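Local coordinates for protein ribose 5-phosphate isomerase (PDB 3S5P) that probably catalyses the interconversion of ribose 5-phosphate and ribulose 5-phosphate in the pentose phosphate pathway, as a type B isomerase, at residues R33-F38 with I83-T88; E49-G54 with G77-C82; I69-V74 with I94-M99; R103-S108 with E114-H119; N123-G128 with A138-R143. One frame throughout, in Å; residues are numbered along the deposited sequence.

Interaction 1. Residues R33-F38 with I83-T88. With SO4 (sulfate ion), chain C.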
# COMPACT_ATOMS: atom_id res chain seq x y z
N ARG A 33 6.76 3.49 18.94
CA ARG A 33 8.09 3.92 19.40
C ARG A 33 9.11 2.79 19.57
O ARG A 33 10.25 2.94 19.14
CB ARG A 33 7.99 4.76 20.69
N ASP A 34 8.72 1.68 20.19
CA ASP A 34 9.59 0.51 20.33
C ASP A 34 10.11 0.07 18.95
O ASP A 34 11.31 0.06 18.73
CB ASP A 34 8.87 -0.67 20.99
CG ASP A 34 8.28 -0.33 22.33
OD1 ASP A 34 8.68 -0.95 23.34
OD2 ASP A 34 7.40 0.56 22.38
N LEU A 35 9.20 -0.27 18.05
CA LEU A 35 9.59 -0.66 16.69
C LEU A 35 10.47 0.39 16.02
O LEU A 35 11.50 0.07 15.46
CB LEU A 35 8.36 -1.01 15.84
CG LEU A 35 8.66 -1.65 14.49
CD1 LEU A 35 9.48 -2.95 14.65
CD2 LEU A 35 7.37 -1.89 13.75
N ARG A 36 10.08 1.67 16.13
CA ARG A 36 10.82 2.76 15.47
C ARG A 36 12.29 2.78 15.89
O ARG A 36 13.19 2.77 15.03
CB ARG A 36 10.20 4.12 15.74
CG ARG A 36 10.68 5.13 14.72
CD ARG A 36 10.30 6.56 15.01
NE ARG A 36 11.04 7.10 16.14
CZ ARG A 36 10.48 7.48 17.29
NH1 ARG A 36 11.23 7.96 18.27
NH2 ARG A 36 9.16 7.39 17.45
N MET A 37 12.49 2.77 17.21
CA MET A 37 13.80 2.77 17.85
C MET A 37 14.62 1.56 17.47
O MET A 37 15.82 1.65 17.22
CB MET A 37 13.64 2.76 19.38
CG MET A 37 12.92 3.96 19.90
SD MET A 37 14.12 5.22 20.28
CE MET A 37 14.44 4.81 22.00
N PHE A 38 13.95 0.42 17.47
CA PHE A 38 14.56 -0.84 17.10
C PHE A 38 15.06 -0.76 15.64
O PHE A 38 16.23 -1.06 15.37
CB PHE A 38 13.54 -1.95 17.34
CG PHE A 38 13.93 -3.27 16.79
CD1 PHE A 38 14.78 -4.11 17.50
CD2 PHE A 38 13.45 -3.68 15.54
CE1 PHE A 38 15.15 -5.33 16.99
CE2 PHE A 38 13.82 -4.91 15.02
CZ PHE A 38 14.67 -5.74 15.74
N ILE A 83 10.77 6.37 6.90
CA ILE A 83 10.17 5.13 7.36
C ILE A 83 9.09 5.51 8.37
O ILE A 83 9.37 6.24 9.30
CB ILE A 83 11.19 4.23 8.06
CG1 ILE A 83 12.49 4.17 7.24
CG2 ILE A 83 10.55 2.84 8.41
CD1 ILE A 83 12.29 3.69 5.74
N LEU A 84 7.88 5.00 8.18
CA LEU A 84 6.76 5.37 8.99
C LEU A 84 6.12 4.17 9.69
O LEU A 84 5.49 3.33 9.05
CB LEU A 84 5.74 6.10 8.12
CG LEU A 84 6.21 7.31 7.33
CD1 LEU A 84 5.13 7.65 6.33
CD2 LEU A 84 6.53 8.50 8.23
N VAL A 85 6.31 4.10 11.01
CA VAL A 85 5.76 3.05 11.86
C VAL A 85 4.39 3.46 12.37
O VAL A 85 4.22 4.45 13.09
CB VAL A 85 6.73 2.71 13.00
CG1 VAL A 85 6.26 1.47 13.79
CG2 VAL A 85 8.15 2.51 12.44
N CYS A 86 3.40 2.68 11.98
CA CYS A 86 1.99 2.98 12.22
C CYS A 86 1.27 1.79 12.92
O CYS A 86 1.92 0.84 13.38
CB CYS A 86 1.35 3.23 10.84
SG CYS A 86 2.45 4.04 9.54
N GLY A 87 -0.06 1.84 13.00
CA GLY A 87 -0.83 0.71 13.53
C GLY A 87 -0.83 -0.43 12.51
O GLY A 87 -0.21 -1.46 12.74
N THR A 88 -1.51 -0.22 11.39
CA THR A 88 -1.51 -1.14 10.25
C THR A 88 -0.63 -0.61 9.12
O THR A 88 -0.08 -1.37 8.33
CB THR A 88 -2.93 -1.34 9.69
OG1 THR A 88 -3.39 -0.09 9.14
CG2 THR A 88 -3.90 -1.83 10.80
S SO4 C . -2.85 3.56 10.33
O1 SO4 C . -4.20 3.28 9.80
O2 SO4 C . -2.56 2.53 11.34
O3 SO4 C . -1.67 3.62 9.43
O4 SO4 C . -2.91 4.91 10.92
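Leu-35 and Val-85 cross obliquely where helix 33-45 lies against strand 81-86, a helix-on-sheet contact in the Rossmann-like alpha/beta/alpha sandwich of this protein. Leu-35 reaches down from the helix with CG anti to its backbone N (chi1 -170°), and its CD2 branch ends 3.5 Å from CG1 of Val-85. The valine splits its two methyls between neighbours: CG1 takes the leucine, while CG2 rests against the helix backbone, 4.0 Å from CA of Arg-36. A beta-branched residue suits this strand position because it is short, stiff and presents two methyls to one helix. Arg-36 contributes only the root of its side chain here. Its guanidinium leads away, with NH2 bonded to Ser-28 and Thr-55, NE to Gln-40, and NH1 in a long, weak ion pair with Asp-52; these partners would offset the cost of burying the charge.

Past the packed valine the strand runs out into the glycine-rich turn that leads to helix 90-97, and a sulfate ion, probably from the crystallisation liquor, sits there. Gly-87 suits the turn because, with no CB, it lets the anion come close to the main chain; its N gives sulfate O2 a weak bond of 3.1 Å. Backbone N-H groups of Gly-91 and Ile-92 also bind the ion, an arrangement consistent with an anion-binding site at the start of a helix. The straighter bond to O2 comes from Thr-88 N, 2.9 Å from that oxygen with an N-H...O angle of 161°.

Interaction 2. Residues E49-G54 with G77-C82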
# COMPACT_ATOMS: atom_id res chain seq x y z
N GLU A 49 22.59 6.85 7.71
CA GLU A 49 22.50 8.08 8.49
C GLU A 49 21.05 8.23 8.91
O GLU A 49 20.19 8.52 8.09
CB GLU A 49 22.99 9.29 7.67
N VAL A 50 20.79 7.98 10.19
CA VAL A 50 19.45 8.00 10.76
C VAL A 50 19.06 9.37 11.28
O VAL A 50 19.86 10.09 11.95
CB VAL A 50 19.31 6.97 11.94
CG1 VAL A 50 18.07 7.22 12.78
CG2 VAL A 50 19.31 5.54 11.40
N MET A 51 17.82 9.72 10.99
CA MET A 51 17.18 10.92 11.49
C MET A 51 15.90 10.51 12.16
O MET A 51 14.91 10.15 11.51
CB MET A 51 16.90 11.88 10.35
CG MET A 51 18.13 12.55 9.81
SD MET A 51 17.86 13.25 8.17
CE MET A 51 16.14 13.82 8.31
N ASP A 52 15.94 10.56 13.48
CA ASP A 52 14.81 10.27 14.33
C ASP A 52 14.01 11.55 14.41
O ASP A 52 14.49 12.55 14.94
CB ASP A 52 15.33 9.87 15.71
CG ASP A 52 14.23 9.53 16.71
OD1 ASP A 52 13.10 10.06 16.65
OD2 ASP A 52 14.53 8.74 17.61
N LEU A 53 12.80 11.54 13.87
CA LEU A 53 11.97 12.73 13.89
C LEU A 53 10.98 12.71 15.02
O LEU A 53 10.51 13.77 15.46
CB LEU A 53 11.27 12.93 12.56
CG LEU A 53 12.24 13.45 11.48
CD1 LEU A 53 11.60 13.27 10.16
CD2 LEU A 53 12.61 14.90 11.72
N GLY A 54 10.68 11.53 15.54
CA GLY A 54 9.90 11.42 16.77
C GLY A 54 8.51 10.80 16.68
O GLY A 54 8.04 10.36 15.60
N GLY A 77 14.21 17.63 0.79
CA GLY A 77 15.59 17.30 0.40
C GLY A 77 16.50 16.93 1.56
O GLY A 77 17.68 16.69 1.35
N ARG A 78 15.94 16.85 2.77
CA ARG A 78 16.71 16.57 3.99
C ARG A 78 16.94 15.07 4.19
O ARG A 78 17.97 14.65 4.71
CB ARG A 78 16.06 17.24 5.23
CG ARG A 78 16.06 18.80 5.17
CD ARG A 78 15.61 19.54 6.50
NE ARG A 78 14.18 19.89 6.48
CZ ARG A 78 13.19 19.16 7.03
NH1 ARG A 78 11.92 19.56 6.90
NH2 ARG A 78 13.44 18.05 7.73
N ALA A 79 16.00 14.24 3.73
CA ALA A 79 16.20 12.80 3.80
C ALA A 79 16.02 12.15 2.43
O ALA A 79 15.31 12.67 1.56
CB ALA A 79 15.27 12.18 4.86
N ASP A 80 16.66 11.01 2.23
CA ASP A 80 16.51 10.27 0.96
C ASP A 80 15.17 9.56 0.95
O ASP A 80 14.51 9.50 -0.08
CB ASP A 80 17.65 9.28 0.74
CG ASP A 80 18.99 9.98 0.51
OD1 ASP A 80 19.15 10.65 -0.54
OD2 ASP A 80 19.89 9.87 1.38
N CYS A 81 14.78 9.03 2.10
CA CYS A 81 13.46 8.36 2.25
C CYS A 81 13.04 8.48 3.69
O CYS A 81 13.85 8.89 4.55
CB CYS A 81 13.55 6.89 1.87
SG CYS A 81 14.76 6.00 2.90
N CYS A 82 11.78 8.11 3.97
CA CYS A 82 11.27 8.13 5.33
C CYS A 82 10.58 6.82 5.66
O CYS A 82 9.93 6.20 4.81
CB CYS A 82 10.36 9.32 5.60
SG CYS A 82 8.81 9.31 4.66
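Met-51 starts from strand 49-54 with CG anti to its carbonyl carbon (chi1 -73°), runs on extended through chi2 at 161° and then bends sharply at chi3, 36°. That final bend lays the thioether over the turn before strand 81-86. SD stands 3.7 Å from the carbonyl O of Arg-78, and CE meets CB of Ala-79 at 3.9 Å. The methionine must reach this far because strand 23-28 runs between the two strands in the parallel sheet: Met-51 is hydrogen-bonded through its backbone to Val-24 and Phe-26, while Ala-79 packs on Ala-25. The contact therefore spans one strand, on the face covered by helix 65-75, and closes the beta-alpha-beta crossover from strand 49-54 through that helix to strand 81-86.

The residues of the turn fit their tasks. Gly-77 leaves helix 65-75 with positive phi in a Schellman motif, a conformation that glycine adopts easily. Arg-78 keeps its aliphatic root beside the methionine, CB lying 4.6 Å from CE, in a looser approach nearer the surface. Ala-79, small and buried, fits under the methyl and also touches Ala-73 of the helix.

The closest approaches are made by a thioether, a methyl and a carbonyl oxygen, with the arginine's methylenes alongside. Dispersion does most of the work: the thioether has no N-H or O-H, so its approach to Arg-78 O is a van der Waals contact and not a hydrogen bond.

Interaction 3. Residues I69-V74 with I94-M99. With SO4 (sulfate ion), chain D.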
# COMPACT_ATOMS: atom_id res chain seq x y z
N ILE A 69 5.13 15.07 8.88
CA ILE A 69 6.49 15.34 9.34
C ILE A 69 7.55 14.44 8.69
O ILE A 69 8.56 14.93 8.19
CB ILE A 69 6.58 15.30 10.91
CG1 ILE A 69 5.93 16.55 11.51
CG2 ILE A 69 8.02 15.18 11.41
CD1 ILE A 69 5.48 16.37 12.94
N GLY A 70 7.32 13.13 8.70
CA GLY A 70 8.22 12.20 8.01
C GLY A 70 8.38 12.56 6.55
O GLY A 70 9.49 12.66 6.02
N CYS A 71 7.25 12.80 5.89
CA CYS A 71 7.27 12.99 4.44
C CYS A 71 7.96 14.28 4.09
O CYS A 71 8.60 14.37 3.04
CB CYS A 71 5.86 12.92 3.85
SG CYS A 71 5.21 11.25 3.97
N GLU A 72 7.85 15.26 4.98
CA GLU A 72 8.38 16.59 4.68
C GLU A 72 9.91 16.61 4.70
O GLU A 72 10.55 17.48 4.09
CB GLU A 72 7.78 17.64 5.62
CG GLU A 72 6.34 18.05 5.28
CD GLU A 72 5.68 18.96 6.34
OE1 GLU A 72 6.30 19.23 7.40
OE2 GLU A 72 4.53 19.40 6.11
N ALA A 73 10.49 15.66 5.43
CA ALA A 73 11.96 15.50 5.44
C ALA A 73 12.42 15.07 4.02
O ALA A 73 13.49 15.44 3.55
CB ALA A 73 12.39 14.48 6.48
N VAL A 74 11.59 14.29 3.35
CA VAL A 74 11.89 13.81 2.00
C VAL A 74 11.63 14.92 0.98
O VAL A 74 12.49 15.20 0.15
CB VAL A 74 11.06 12.55 1.67
CG1 VAL A 74 11.26 12.12 0.20
CG2 VAL A 74 11.43 11.43 2.63
N ILE A 94 -2.17 5.84 2.87
CA ILE A 94 -3.15 6.60 2.13
C ILE A 94 -2.82 8.09 2.23
O ILE A 94 -2.75 8.78 1.24
CB ILE A 94 -4.56 6.37 2.69
CG1 ILE A 94 -5.09 4.98 2.31
CG2 ILE A 94 -5.52 7.43 2.19
CD1 ILE A 94 -6.33 4.56 3.15
N ALA A 95 -2.62 8.59 3.46
CA ALA A 95 -2.38 10.02 3.65
C ALA A 95 -1.05 10.43 3.03
O ALA A 95 -0.96 11.50 2.41
CB ALA A 95 -2.46 10.41 5.16
N ALA A 96 -0.03 9.58 3.17
CA ALA A 96 1.29 9.88 2.63
C ALA A 96 1.24 9.94 1.11
O ALA A 96 1.78 10.87 0.48
CB ALA A 96 2.32 8.87 3.09
N ASN A 97 0.59 8.96 0.50
CA ASN A 97 0.42 9.00 -0.95
C ASN A 97 -0.40 10.19 -1.48
O ASN A 97 -0.27 10.51 -2.65
CB ASN A 97 -0.12 7.69 -1.48
CG ASN A 97 0.94 6.66 -1.57
OD1 ASN A 97 2.01 6.91 -2.12
ND2 ASN A 97 0.68 5.49 -1.00
N LYS A 98 -1.21 10.83 -0.62
CA LYS A 98 -1.94 12.06 -1.04
C LYS A 98 -1.01 13.28 -1.15
O LYS A 98 -1.42 14.35 -1.63
CB LYS A 98 -3.08 12.42 -0.07
CG LYS A 98 -4.20 11.38 0.07
CD LYS A 98 -5.22 11.37 -1.05
CE LYS A 98 -6.39 10.37 -0.73
NZ LYS A 98 -7.09 9.95 -2.02
N MET A 99 0.23 13.15 -0.70
CA MET A 99 1.15 14.27 -0.83
C MET A 99 1.96 14.19 -2.16
O MET A 99 2.46 13.14 -2.58
CB MET A 99 2.10 14.31 0.35
CG MET A 99 1.41 14.38 1.72
SD MET A 99 2.66 14.16 3.02
CE MET A 99 3.54 15.72 2.90
S SO4 D . -8.96 12.75 -1.26
O1 SO4 D . -10.09 13.59 -1.65
O2 SO4 D . -8.14 12.48 -2.44
O3 SO4 D . -8.15 13.44 -0.28
O4 SO4 D . -9.44 11.49 -0.68
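Cys-71 faces two partners at once, Met-99 and Ala-96. Its SG is anti to the carbonyl carbon (chi1 -69°), which directs the sulfur to the methyl of Ala-96, 3.8 Å from SG to CB; the cysteine's CB meets the methionine most closely, and SG lies within 4.0 Å of Met-99 SD as well. Met-99 comes from just beyond helix 90-97, extended as far as chi2 and then bent at chi3 (71°). The bend folds the thioether over the cysteine: SD lies 3.5 Å from Cys-71 CB, and CE 3.8 Å from the same carbon. Farther out, that CE touches CG of Glu-72 at 4.4 Å, the aliphatic part of a residue whose carboxylate belongs at the surface. Small Ala-96 allows the helices to come near, and long Met-99 fills in where the second one ends.

Lys-98 turns to another side. A kink at chi2 (-79°) brings NZ to a sulfate, 2.8 Å from its O2, and NZ also bonds Asn-97 O and Ile-102 O of the second subunit.

Helices 65-75 and 90-97 are thereby joined on one face of the parallel sheet, as neighbouring helices are in a Rossmann-like alpha/beta/alpha sandwich, beside the dimer interface.

Interaction 4. Residues R103-S108 with E114-H119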
# COMPACT_ATOMS: atom_id res chain seq x y z
N ARG A 103 5.83 8.68 -2.59
CA ARG A 103 5.37 7.38 -3.01
C ARG A 103 5.59 6.42 -1.84
O ARG A 103 6.73 6.01 -1.55
CB ARG A 103 6.13 6.95 -4.25
CG ARG A 103 5.77 7.80 -5.45
CD ARG A 103 6.80 7.74 -6.59
NE ARG A 103 8.12 8.29 -6.24
CZ ARG A 103 8.41 9.59 -6.26
NH1 ARG A 103 7.45 10.49 -6.52
NH2 ARG A 103 9.64 9.99 -5.96
N CYS A 104 4.49 6.06 -1.19
CA CYS A 104 4.55 5.30 0.03
C CYS A 104 4.08 3.87 -0.19
O CYS A 104 2.98 3.61 -0.72
CB CYS A 104 3.77 6.00 1.14
SG CYS A 104 3.77 5.16 2.73
N ALA A 105 4.95 2.96 0.20
CA ALA A 105 4.78 1.54 -0.01
C ALA A 105 4.49 0.91 1.35
O ALA A 105 5.31 1.00 2.25
CB ALA A 105 6.06 0.98 -0.59
N LEU A 106 3.31 0.32 1.50
CA LEU A 106 3.01 -0.50 2.67
C LEU A 106 3.41 -1.94 2.34
O LEU A 106 2.80 -2.60 1.49
CB LEU A 106 1.52 -0.43 2.99
CG LEU A 106 1.01 -1.37 4.08
CD1 LEU A 106 1.79 -1.16 5.38
CD2 LEU A 106 -0.49 -1.22 4.26
N CYS A 107 4.44 -2.43 3.01
CA CYS A 107 5.09 -3.69 2.64
C CYS A 107 4.91 -4.73 3.73
O CYS A 107 5.02 -4.38 4.90
CB CYS A 107 6.58 -3.44 2.52
SG CYS A 107 7.00 -2.40 1.09
N SER A 108 4.70 -6.00 3.37
CA SER A 108 4.65 -7.00 4.43
C SER A 108 5.64 -8.13 4.16
O SER A 108 5.72 -9.10 4.93
CB SER A 108 3.24 -7.55 4.60
OG SER A 108 2.93 -8.21 3.41
N GLU A 114 11.44 -4.81 -2.14
CA GLU A 114 12.22 -4.86 -3.36
C GLU A 114 11.43 -4.29 -4.55
O GLU A 114 11.94 -3.48 -5.29
CB GLU A 114 12.61 -6.31 -3.64
CG GLU A 114 13.72 -6.49 -4.63
CD GLU A 114 13.86 -7.96 -5.05
OE1 GLU A 114 14.10 -8.22 -6.23
OE2 GLU A 114 13.72 -8.88 -4.19
N MET A 115 10.18 -4.70 -4.71
CA MET A 115 9.40 -4.18 -5.85
C MET A 115 9.04 -2.70 -5.65
O MET A 115 9.10 -1.92 -6.60
CB MET A 115 8.17 -5.05 -6.13
CG MET A 115 8.52 -6.49 -6.52
SD MET A 115 9.66 -6.65 -7.94
CE MET A 115 11.21 -6.93 -7.12
N ALA A 116 8.74 -2.29 -4.42
CA ALA A 116 8.45 -0.87 -4.12
C ALA A 116 9.54 0.08 -4.59
O ALA A 116 9.27 1.18 -5.01
CB ALA A 116 8.19 -0.64 -2.61
N ARG A 117 10.78 -0.34 -4.48
CA ARG A 117 11.90 0.47 -4.94
C ARG A 117 12.13 0.25 -6.44
O ARG A 117 12.07 1.21 -7.21
CB ARG A 117 13.16 0.19 -4.11
CG ARG A 117 13.06 0.66 -2.62
CD ARG A 117 13.12 2.21 -2.46
NE ARG A 117 14.25 2.81 -3.17
CZ ARG A 117 14.16 3.83 -4.04
NH1 ARG A 117 12.99 4.42 -4.30
NH2 ARG A 117 15.26 4.30 -4.61
N LYS A 118 12.35 -1.01 -6.85
CA LYS A 118 12.68 -1.32 -8.23
C LYS A 118 11.70 -0.75 -9.24
O LYS A 118 12.11 -0.10 -10.17
CB LYS A 118 12.77 -2.83 -8.45
CG LYS A 118 14.17 -3.43 -8.30
CD LYS A 118 14.21 -4.83 -8.91
CE LYS A 118 15.63 -5.38 -8.92
NZ LYS A 118 16.06 -5.84 -7.56
N HIS A 119 10.41 -0.99 -9.04
CA HIS A 119 9.36 -0.69 -10.00
C HIS A 119 8.63 0.60 -9.66
O HIS A 119 8.20 1.30 -10.56
CB HIS A 119 8.34 -1.82 -9.96
CG HIS A 119 8.86 -3.12 -10.49
ND1 HIS A 119 8.06 -4.24 -10.59
CD2 HIS A 119 10.08 -3.47 -10.95
CE1 HIS A 119 8.78 -5.23 -11.08
NE2 HIS A 119 10.01 -4.80 -11.31
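Ala-105 and Ala-116 make a buried methyl-to-methyl contact between strand 104-106, outermost in this chain's sheet, and the helix 110-118 that follows it, within the beta-alpha-beta unit completed by strand 124-128. Their CB atoms are 3.4 Å apart, closer than two methyl carbons normally sit, and their CA atoms 6.0 Å. Such closeness depends on alanine at both positions, since each side chain is a single methyl pointing at the other. Cys-107, the next residue on this face, adds a looser touch from SG to Ala-116 CB at 4.3 Å. Its SG also packs on Leu-125 and its CB on Ile-140, filling the corner between this helix, the sheet and helix 134-146.

Polar groups keep to the margins. On the outer side of the helix Lys-118 NZ and Glu-114 OE1 form a weak salt bridge of 3.4 Å, one turn apart. Arg-103 is tied down at the start of the strand, its NE bonding the carbonyl of Asn-121.

Met-115 SD lies 3.5 Å above the ring plane of His-119, offset toward its rim. The second subunit approaches closely: Ile-90 of that chain packs on Ala-105, and its Thr-88 on Met-115. With no charge or hydrogen bond between strand and helix, the pairing rests on dispersion and the exclusion of water; two methyls, the smallest apolar side chains, allow the helix to lie close to the strand.

Interaction 5. Residues N123-G128 with A138-R143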
# COMPACT_ATOMS: atom_id res chain seq x y z
N ASN A 123 9.67 6.35 -1.94
CA ASN A 123 10.57 7.07 -1.06
C ASN A 123 10.03 7.11 0.37
O ASN A 123 10.55 7.83 1.19
CB ASN A 123 10.85 8.51 -1.61
CG ASN A 123 9.59 9.27 -1.96
OD1 ASN A 123 8.49 8.82 -1.67
ND2 ASN A 123 9.74 10.41 -2.61
N ALA A 124 8.94 6.38 0.64
CA ALA A 124 8.42 6.25 1.99
C ALA A 124 8.05 4.80 2.19
O ALA A 124 7.49 4.18 1.28
CB ALA A 124 7.20 7.14 2.20
N LEU A 125 8.39 4.24 3.34
CA LEU A 125 8.00 2.89 3.66
C LEU A 125 7.02 2.99 4.84
O LEU A 125 7.34 3.63 5.85
CB LEU A 125 9.23 2.08 4.08
CG LEU A 125 8.98 0.66 4.63
CD1 LEU A 125 8.35 -0.25 3.56
CD2 LEU A 125 10.27 0.03 5.16
N ALA A 126 5.85 2.37 4.72
CA ALA A 126 4.94 2.26 5.85
C ALA A 126 5.00 0.87 6.44
O ALA A 126 4.95 -0.11 5.71
CB ALA A 126 3.52 2.58 5.44
N LEU A 127 5.12 0.80 7.76
CA LEU A 127 5.07 -0.48 8.45
C LEU A 127 3.98 -0.50 9.54
O LEU A 127 3.74 0.49 10.21
CB LEU A 127 6.42 -0.78 9.08
CG LEU A 127 7.61 -0.98 8.14
CD1 LEU A 127 8.88 -0.88 8.92
CD2 LEU A 127 7.52 -2.35 7.40
N GLY A 128 3.30 -1.62 9.70
CA GLY A 128 2.25 -1.75 10.70
C GLY A 128 2.82 -2.44 11.93
O GLY A 128 3.02 -3.65 11.91
N ALA A 138 12.34 -5.38 10.24
CA ALA A 138 13.75 -5.04 9.99
C ALA A 138 14.24 -5.59 8.65
O ALA A 138 15.04 -4.97 7.98
CB ALA A 138 14.66 -5.51 11.15
N SER A 139 13.75 -6.76 8.24
CA SER A 139 14.30 -7.31 6.98
C SER A 139 13.64 -6.67 5.77
O SER A 139 14.26 -6.61 4.72
CB SER A 139 14.27 -8.85 6.93
OG SER A 139 13.00 -9.35 6.63
N ILE A 140 12.43 -6.13 5.95
CA ILE A 140 11.72 -5.31 4.95
C ILE A 140 12.44 -3.98 4.77
O ILE A 140 12.73 -3.56 3.62
CB ILE A 140 10.23 -5.06 5.39
CG1 ILE A 140 9.42 -6.37 5.32
CG2 ILE A 140 9.55 -4.04 4.49
CD1 ILE A 140 8.04 -6.28 5.92
N LEU A 141 12.72 -3.32 5.89
CA LEU A 141 13.47 -2.10 5.91
C LEU A 141 14.82 -2.29 5.22
O LEU A 141 15.22 -1.48 4.38
CB LEU A 141 13.72 -1.66 7.37
CG LEU A 141 14.66 -0.45 7.48
CD1 LEU A 141 14.05 0.81 6.81
CD2 LEU A 141 15.11 -0.15 8.91
N SER A 142 15.56 -3.32 5.62
CA SER A 142 16.89 -3.53 5.04
C SER A 142 16.83 -3.72 3.51
O SER A 142 17.69 -3.22 2.77
CB SER A 142 17.60 -4.69 5.76
OG SER A 142 18.32 -5.48 4.84
N ARG A 143 15.83 -4.44 3.02
CA ARG A 143 15.67 -4.61 1.57
C ARG A 143 15.19 -3.31 0.89
O ARG A 143 15.67 -2.96 -0.19
CB ARG A 143 14.73 -5.77 1.26
CG ARG A 143 14.47 -6.01 -0.22
CD ARG A 143 15.70 -6.52 -0.94
NE ARG A 143 16.27 -7.59 -0.14
CZ ARG A 143 15.92 -8.87 -0.23
NH1 ARG A 143 14.99 -9.28 -1.12
NH2 ARG A 143 16.51 -9.74 0.57
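The carbonyl oxygen of Gly-128 is gripped by two hydroxyl groups, those of Thr-131 and Thr-132, which anchor the end of strand 124-128 where the chain turns toward helix 134-146. That helix then folds back over the strand almost antiparallel, at 173° between the axes of the short segments, with 10.2 Å at their closest approach. Ile-140 is central to the interface. Its CG2 methyl, anti to the backbone N, meets CD2 of Leu-127 at 3.9 Å and CD1 of Leu-125 at 4.1 Å. The two leucines come to it differently: Leu-125 stands roughly perpendicular to the isoleucine, while Leu-127 and the isoleucine run alongside one another, pointing opposite ways.

Leu-125 uses both of its branches. With CG anti to the backbone N (chi1 172°), it stretches to the helix, and CD2 settles 3.9 Å from CA of Leu-141, near that residue's CD1 at 4.2 Å. Leu-125 and Leu-127, alternate residues of the strand, thus face the helix, while Ala-126 between them turns to the other side of the sheet. Branched aliphatic residues fit here because each offers several methyls to fill the space between strand and helix. Cys-107 continues the layer beside Leu-125 and Ile-140, and Leu-39 of helix 33-45 joins Leu-127 and Leu-141.

Since all four touching side chains are buried hydrocarbon and none of them carries a polar group, the contact gains its stability from the hydrophobic effect and close fit.

The five interactions surround one parallel sheet, in the strand order 49-54, 23-28, 81-86, 124-128, 104-106. Interactions 1, 4 and 5 pack helices on one face; interaction 3 joins two helices on the other, and interaction 2 spans strand 23-28 at one end. Strand 81-86 serves interactions 1 and 2 and bonds to strand 124-128 of interaction 5. Centres of interactions 4 and 5 are about 8 Å apart, those of 2 and 4 about 18 Å. Along the chain interaction 2 falls within the span of interaction 1, interaction 3 interleaves with both, and 4 and 5 follow. Interactions 1, 3 and 4 each include residues that touch the second subunit, which places them beside the dimer interface.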